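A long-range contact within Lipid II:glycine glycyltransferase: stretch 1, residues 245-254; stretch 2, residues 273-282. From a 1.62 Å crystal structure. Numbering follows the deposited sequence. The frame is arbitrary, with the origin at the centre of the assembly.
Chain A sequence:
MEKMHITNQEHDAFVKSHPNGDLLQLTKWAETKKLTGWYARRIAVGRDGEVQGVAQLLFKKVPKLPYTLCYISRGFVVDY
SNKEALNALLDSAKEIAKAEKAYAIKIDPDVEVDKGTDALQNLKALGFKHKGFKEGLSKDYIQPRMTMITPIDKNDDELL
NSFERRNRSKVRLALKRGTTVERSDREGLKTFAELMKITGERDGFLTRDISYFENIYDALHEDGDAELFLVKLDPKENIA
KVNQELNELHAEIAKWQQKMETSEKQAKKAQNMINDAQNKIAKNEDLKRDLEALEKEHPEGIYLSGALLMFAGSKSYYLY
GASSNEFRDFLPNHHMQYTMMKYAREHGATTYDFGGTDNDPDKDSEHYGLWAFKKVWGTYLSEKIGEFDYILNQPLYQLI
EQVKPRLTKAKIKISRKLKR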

ATOM      1  N   GLU A 245      17.965   9.566 -29.700  1.00 27.11           N
ATOM      2  CA  GLU A 245      18.469  10.885 -29.282  1.00 27.95           C
ATOM      3  C   GLU A 245      19.620  11.302 -30.190  1.00 27.39           C
ATOM      4  O   GLU A 245      19.677  12.461 -30.605  1.00 24.20           O
ATOM      5  CB  GLU A 245      18.905  10.906 -27.801  1.00 31.74           C
ATOM      6  CG  GLU A 245      17.735  10.895 -26.803  1.00 38.01           C
ATOM      7  CD  GLU A 245      18.156  10.836 -25.331  1.00 42.77           C
ATOM      8  OE1 GLU A 245      19.287  11.251 -25.001  1.00 47.37           O
ATOM      9  OE2 GLU A 245      17.337  10.384 -24.480  1.00 46.83           O
ATOM     10  N   LEU A 246      20.504  10.365 -30.524  1.00 26.60           N
ATOM     11  CA  LEU A 246      21.619  10.679 -31.455  1.00 25.40           C
ATOM     12  C   LEU A 246      21.089  11.117 -32.814  1.00 26.98           C
ATOM     13  O   LEU A 246      21.586  12.064 -33.403  1.00 25.02           O
ATOM     14  CB  LEU A 246      22.543   9.493 -31.634  1.00 25.32           C
ATOM     15  CG  LEU A 246      23.386   9.147 -30.399  1.00 25.29           C
ATOM     16  CD1 LEU A 246      24.019   7.773 -30.540  1.00 27.83           C
ATOM     17  CD2 LEU A 246      24.424  10.244 -30.140  1.00 26.01           C
ATOM     18  N   ASN A 247      20.061  10.440 -33.306  1.00 28.61           N
ATOM     19  CA  ASN A 247      19.462  10.848 -34.586  1.00 29.80           C
ATOM     20  C   ASN A 247      18.877  12.236 -34.499  1.00 30.02           C
ATOM     21  O   ASN A 247      19.092  13.055 -35.396  1.00 28.63           O
ATOM     22  CB  ASN A 247      18.419   9.834 -35.068  1.00 30.05           C
ATOM     23  CG  ASN A 247      19.022   8.467 -35.337  1.00 34.24           C
ATOM     24  OD1 ASN A 247      20.213   8.341 -35.620  1.00 36.24           O
ATOM     25  ND2 ASN A 247      18.194   7.428 -35.256  1.00 38.14           N
ATOM     26  N   GLU A 248      18.165  12.527 -33.408  1.00 29.33           N
ATOM     27  CA  GLU A 248      17.560  13.843 -33.230  1.00 28.77           C
ATOM     28  C   GLU A 248      18.641  14.942 -33.120  1.00 27.61           C
ATOM     29  O   GLU A 248      18.463  16.037 -33.647  1.00 28.43           O
ATOM     30  CB  GLU A 248      16.632  13.850 -32.009  1.00 31.97           C
ATOM     31  CG  GLU A 248      15.387  12.984 -32.210  1.00 34.89           C
ATOM     32  CD  GLU A 248      14.538  12.802 -30.966  1.00 36.88           C
ATOM     33  OE1 GLU A 248      14.976  13.144 -29.843  1.00 40.48           O
ATOM     34  OE2 GLU A 248      13.426  12.251 -31.112  1.00 41.59           O
ATOM     35  N   LEU A 249      19.766  14.643 -32.456  1.00 24.04           N
ATOM     36  CA  LEU A 249      20.821  15.649 -32.292  1.00 22.68           C
ATOM     37  C   LEU A 249      21.507  15.952 -33.642  1.00 21.98           C
ATOM     38  O   LEU A 249      21.820  17.106 -33.940  1.00 23.36           O
ATOM     39  CB  LEU A 249      21.852  15.176 -31.254  1.00 24.67           C
ATOM     40  CG  LEU A 249      21.345  15.287 -29.816  1.00 24.92           C
ATOM     41  CD1 LEU A 249      22.141  14.357 -28.911  1.00 26.27           C
ATOM     42  CD2 LEU A 249      21.442  16.717 -29.325  1.00 27.12           C
ATOM     43  N   HIS A 250      21.714  14.933 -34.450  1.00 23.61           N
ATOM     44  CA  HIS A 250      22.280  15.156 -35.775  1.00 26.21           C
ATOM     45  C   HIS A 250      21.320  15.979 -36.624  1.00 24.99           C
ATOM     46  O   HIS A 250      21.742  16.841 -37.370  1.00 25.35           O
ATOM     47  CB  HIS A 250      22.634  13.831 -36.443  1.00 26.22           C
ATOM     48  CG  HIS A 250      23.936  13.264 -35.980  1.00 26.32           C
ATOM     49  ND1 HIS A 250      25.144  13.857 -36.266  1.00 27.14           N
ATOM     50  CD2 HIS A 250      24.224  12.153 -35.261  1.00 29.32           C
ATOM     51  CE1 HIS A 250      26.118  13.136 -35.748  1.00 27.22           C
ATOM     52  NE2 HIS A 250      25.590  12.109 -35.109  1.00 27.29           N
ATOM     53  N   ALA A 251      20.021  15.753 -36.456  1.00 27.52           N
ATOM     54  CA  ALA A 251      19.030  16.554 -37.199  1.00 29.52           C
ATOM     55  C   ALA A 251      18.974  18.017 -36.739  1.00 29.21           C
ATOM     56  O   ALA A 251      18.783  18.904 -37.577  1.00 31.31           O
ATOM     57  CB  ALA A 251      17.649  15.909 -37.145  1.00 30.04           C
ATOM     58  N   GLU A 252      19.128  18.272 -35.430  1.00 28.70           N
ATOM     59  CA  GLU A 252      19.272  19.632 -34.924  1.00 29.80           C
ATOM     60  C   GLU A 252      20.475  20.309 -35.573  1.00 27.61           C
ATOM     61  O   GLU A 252      20.402  21.469 -35.967  1.00 27.71           O
ATOM     62  CB  GLU A 252      19.463  19.661 -33.398  1.00 35.69           C
ATOM     63  CG  GLU A 252      18.247  19.338 -32.545  1.00 41.22           C
ATOM     64  CD  GLU A 252      18.619  19.189 -31.067  1.00 47.63           C
ATOM     65  OE1 GLU A 252      19.569  19.882 -30.618  1.00 51.00           O
ATOM     66  OE2 GLU A 252      17.979  18.370 -30.354  1.00 53.50           O
ATOM     67  N   ILE A 253      21.600  19.590 -35.634  1.00 25.64           N
ATOM     68  CA  ILE A 253      22.816  20.161 -36.179  1.00 22.69           C
ATOM     69  C   ILE A 253      22.594  20.510 -37.651  1.00 24.36           C
ATOM     70  O   ILE A 253      22.992  21.592 -38.088  1.00 25.26           O
ATOM     71  CB  ILE A 253      24.027  19.242 -35.997  1.00 22.38           C
ATOM     72  CG1 ILE A 253      24.422  19.238 -34.529  1.00 21.11           C
ATOM     73  CG2 ILE A 253      25.219  19.749 -36.794  1.00 22.06           C
ATOM     74  CD1 ILE A 253      25.434  18.177 -34.110  1.00 22.62           C
ATOM     75  N   ALA A 254      21.966  19.601 -38.394  1.00 25.85           N
ATOM     76  CA  ALA A 254      21.602  19.892 -39.795  1.00 29.24           C
ATOM     77  C   ALA A 254      20.821  21.195 -39.934  1.00 28.74           C
ATOM     78  O   ALA A 254      21.146  22.023 -40.793  1.00 30.95           O
ATOM     79  CB  ALA A 254      20.798  18.745 -40.400  1.00 29.90           C
ATOM     80  N   MET A 273      24.963  26.620 -30.905  1.00 23.03           N
ATOM     81  CA  MET A 273      24.009  25.546 -30.687  1.00 23.26           C
ATOM     82  C   MET A 273      24.546  24.234 -31.251  1.00 22.48           C
ATOM     83  O   MET A 273      24.310  23.148 -30.714  1.00 23.82           O
ATOM     84  CB  MET A 273      22.650  25.898 -31.306  1.00 26.38           C
ATOM     85  CG  MET A 273      22.037  27.173 -30.722  1.00 28.73           C
ATOM     86  SD  MET A 273      21.381  26.959 -29.061  1.00 37.09           S
ATOM     87  CE  MET A 273      22.246  28.199 -28.109  1.00 41.67           C
ATOM     88  N   ILE A 274      25.333  24.338 -32.308  1.00 21.42           N
ATOM     89  CA  ILE A 274      25.988  23.161 -32.885  1.00 19.99           C
ATOM     90  C   ILE A 274      27.009  22.580 -31.895  1.00 20.07           C
ATOM     91  O   ILE A 274      27.055  21.363 -31.711  1.00 20.02           O
ATOM     92  CB  ILE A 274      26.634  23.500 -34.249  1.00 20.04           C
ATOM     93  CG1 ILE A 274      25.503  23.742 -35.264  1.00 20.79           C
ATOM     94  CG2 ILE A 274      27.570  22.365 -34.723  1.00 22.01           C
ATOM     95  CD1 ILE A 274      25.930  24.362 -36.566  1.00 21.99           C
ATOM     96  N   ASN A 275      27.817  23.452 -31.319  1.00 21.56           N
ATOM     97  CA  ASN A 275      28.814  23.017 -30.319  1.00 22.08           C
ATOM     98  C   ASN A 275      28.138  22.270 -29.177  1.00 23.04           C
ATOM     99  O   ASN A 275      28.580  21.167 -28.794  1.00 23.76           O
ATOM    100  CB  ASN A 275      29.620  24.204 -29.786  1.00 23.77           C
ATOM    101  CG  ASN A 275      30.546  24.800 -30.840  1.00 25.50           C
ATOM    102  OD1 ASN A 275      30.812  24.181 -31.854  1.00 26.00           O
ATOM    103  ND2 ASN A 275      31.052  25.989 -30.585  1.00 26.83           N
ATOM    104  N   ASP A 276      27.017  22.818 -28.695  1.00 22.60           N
ATOM    105  CA  ASP A 276      26.249  22.176 -27.618  1.00 24.57           C
ATOM    106  C   ASP A 276      25.778  20.767 -28.017  1.00 23.34           C
ATOM    107  O   ASP A 276      25.923  19.772 -27.267  1.00 24.14           O
ATOM    108  CB  ASP A 276      25.003  23.016 -27.266  1.00 25.98           C
ATOM    109  CG  ASP A 276      25.315  24.311 -26.572  1.00 30.32           C
ATOM    110  OD1 ASP A 276      26.468  24.515 -26.145  1.00 35.46           O
ATOM    111  OD2 ASP A 276      24.342  25.139 -26.435  1.00 34.68           O
ATOM    112  N   ALA A 277      25.219  20.651 -29.224  1.00 21.37           N
ATOM    113  CA  ALA A 277      24.719  19.386 -29.682  1.00 19.61           C
ATOM    114  C   ALA A 277      25.844  18.337 -29.925  1.00 18.95           C
ATOM    115  O   ALA A 277      25.699  17.176 -29.626  1.00 18.91           O
ATOM    116  CB  ALA A 277      23.873  19.572 -30.928  1.00 18.92           C
ATOM    117  N   GLN A 278      26.976  18.789 -30.439  1.00 20.18           N
ATOM    118  CA  GLN A 278      28.145  17.915 -30.602  1.00 21.16           C
ATOM    119  C   GLN A 278      28.582  17.324 -29.243  1.00 21.24           C
ATOM    120  O   GLN A 278      28.936  16.151 -29.147  1.00 20.74           O
ATOM    121  CB  GLN A 278      29.339  18.679 -31.177  1.00 22.42           C
ATOM    122  CG  GLN A 278      29.189  19.067 -32.648  1.00 22.99           C
ATOM    123  CD  GLN A 278      30.258  20.042 -33.197  1.00 24.83           C
ATOM    124  OE1 GLN A 278      31.148  20.578 -32.474  1.00 29.50           O
ATOM    125  NE2 GLN A 278      30.188  20.256 -34.494  1.00 27.95           N
ATOM    126  N   ASN A 279      28.641  18.187 -28.244  1.00 21.92           N
ATOM    127  CA  ASN A 279      28.977  17.751 -26.864  1.00 22.20           C
ATOM    128  C   ASN A 279      27.995  16.695 -26.355  1.00 22.59           C
ATOM    129  O   ASN A 279      28.405  15.674 -25.799  1.00 23.29           O
ATOM    130  CB  ASN A 279      29.059  18.942 -25.915  1.00 24.40           C
ATOM    131  CG  ASN A 279      30.252  19.861 -26.207  1.00 28.63           C
ATOM    132  OD1 ASN A 279      31.241  19.453 -26.848  1.00 34.27           O
ATOM    133  ND2 ASN A 279      30.167  21.105 -25.747  1.00 33.44           N
ATOM    134  N   LYS A 280      26.701  16.932 -26.576  1.00 20.81           N
ATOM    135  CA  LYS A 280      25.702  15.960 -26.202  1.00 23.45           C
ATOM    136  C   LYS A 280      25.842  14.645 -26.950  1.00 22.05           C
ATOM    137  O   LYS A 280      25.675  13.580 -26.370  1.00 21.87           O
ATOM    138  CB  LYS A 280      24.283  16.512 -26.319  1.00 24.37           C
ATOM    139  CG  LYS A 280      23.976  17.699 -25.427  1.00 28.97           C
ATOM    140  CD  LYS A 280      22.508  18.107 -25.610  1.00 31.68           C
ATOM    141  CE  LYS A 280      22.203  19.481 -25.057  1.00 34.44           C
ATOM    142  NZ  LYS A 280      20.761  19.789 -25.283  1.00 36.84           N
ATOM    143  N   ILE A 281      26.194  14.698 -28.233  1.00 20.14           N
ATOM    144  CA  ILE A 281      26.403  13.505 -28.998  1.00 19.57           C
ATOM    145  C   ILE A 281      27.555  12.649 -28.405  1.00 19.45           C
ATOM    146  O   ILE A 281      27.446  11.424 -28.246  1.00 18.26           O
ATOM    147  CB  ILE A 281      26.703  13.889 -30.474  1.00 20.36           C
ATOM    148  CG1 ILE A 281      25.369  14.277 -31.140  1.00 21.51           C
ATOM    149  CG2 ILE A 281      27.319  12.711 -31.194  1.00 20.30           C
ATOM    150  CD1 ILE A 281      25.486  14.910 -32.526  1.00 23.05           C
ATOM    151  N   ALA A 282      28.667  13.314 -28.117  1.00 20.20           N
ATOM    152  CA  ALA A 282      29.822  12.600 -27.543  1.00 20.54           C
ATOM    153  C   ALA A 282      29.422  11.909 -26.231  1.00 19.31           C
ATOM    154  O   ALA A 282      29.800  10.765 -26.003  1.00 20.41           O
ATOM    155  CB  ALA A 282      30.959  13.546 -27.316  1.00 19.98           C
TER
HETATM  156  O   HOH W   1      21.375  20.195 -28.228  1.00 35.93           O

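This contact is an antiparallel pairing of two helices, held by apolar side chains that interlock as knobs in holes, with no direct hydrogen bond across it. The axes run at 163° to each other and approach to 9.4 Å, and the two stretches together bury 450 Å². Within each helix the backbone amides and carbonyls are paired with one another, as in Leu249 N to Glu245 O at 2.9 Å, so cohesion across the interface falls to the side chains.

Two isoleucines do most of the interlocking. Ile253 sits among Ile274, Ala277, Gln278 and Ile281, while Ile281 answers from the other helix by sitting among Leu246, Leu249, His250 and Ile253. Both CA-to-CB bonds point sideways, but with chi1 m and chi2 t the chains end nearer the partner helix, and the two knobs meet where Ile253 CD1 lies 3.6 Å from Ile281 CD1. Ile281 CD1 also lies over one face of the His250 ring, 3.8 Å from the ring centroid and 11° off its normal, a CH-pi contact that lets a polar, exposed residue contribute to packing.

Ala277 points toward stretch 1, with its CA 6.0 Å from Leu249 CA, and its lone methyl carbon, CB, packs 3.7 Å from Ile253 CG1 and 4.1 Å from Leu249 CD2. Leu249, buried and also directed toward its partner, fills more space; its CB lies 3.6 Å from Ile281 CG1. Leu246 extends the apolar seam, its CD2 3.9 Å from Ile281 CG2.

At the margin, Lys280 serves twice. The CB of Lys280 packs 4.0 Å from Leu249 CD1, while its extended chain carries NZ to a water 3.0 Å away; that water donates to Glu252 OE1, also at 3.0 Å, linking opposite charges through solvent.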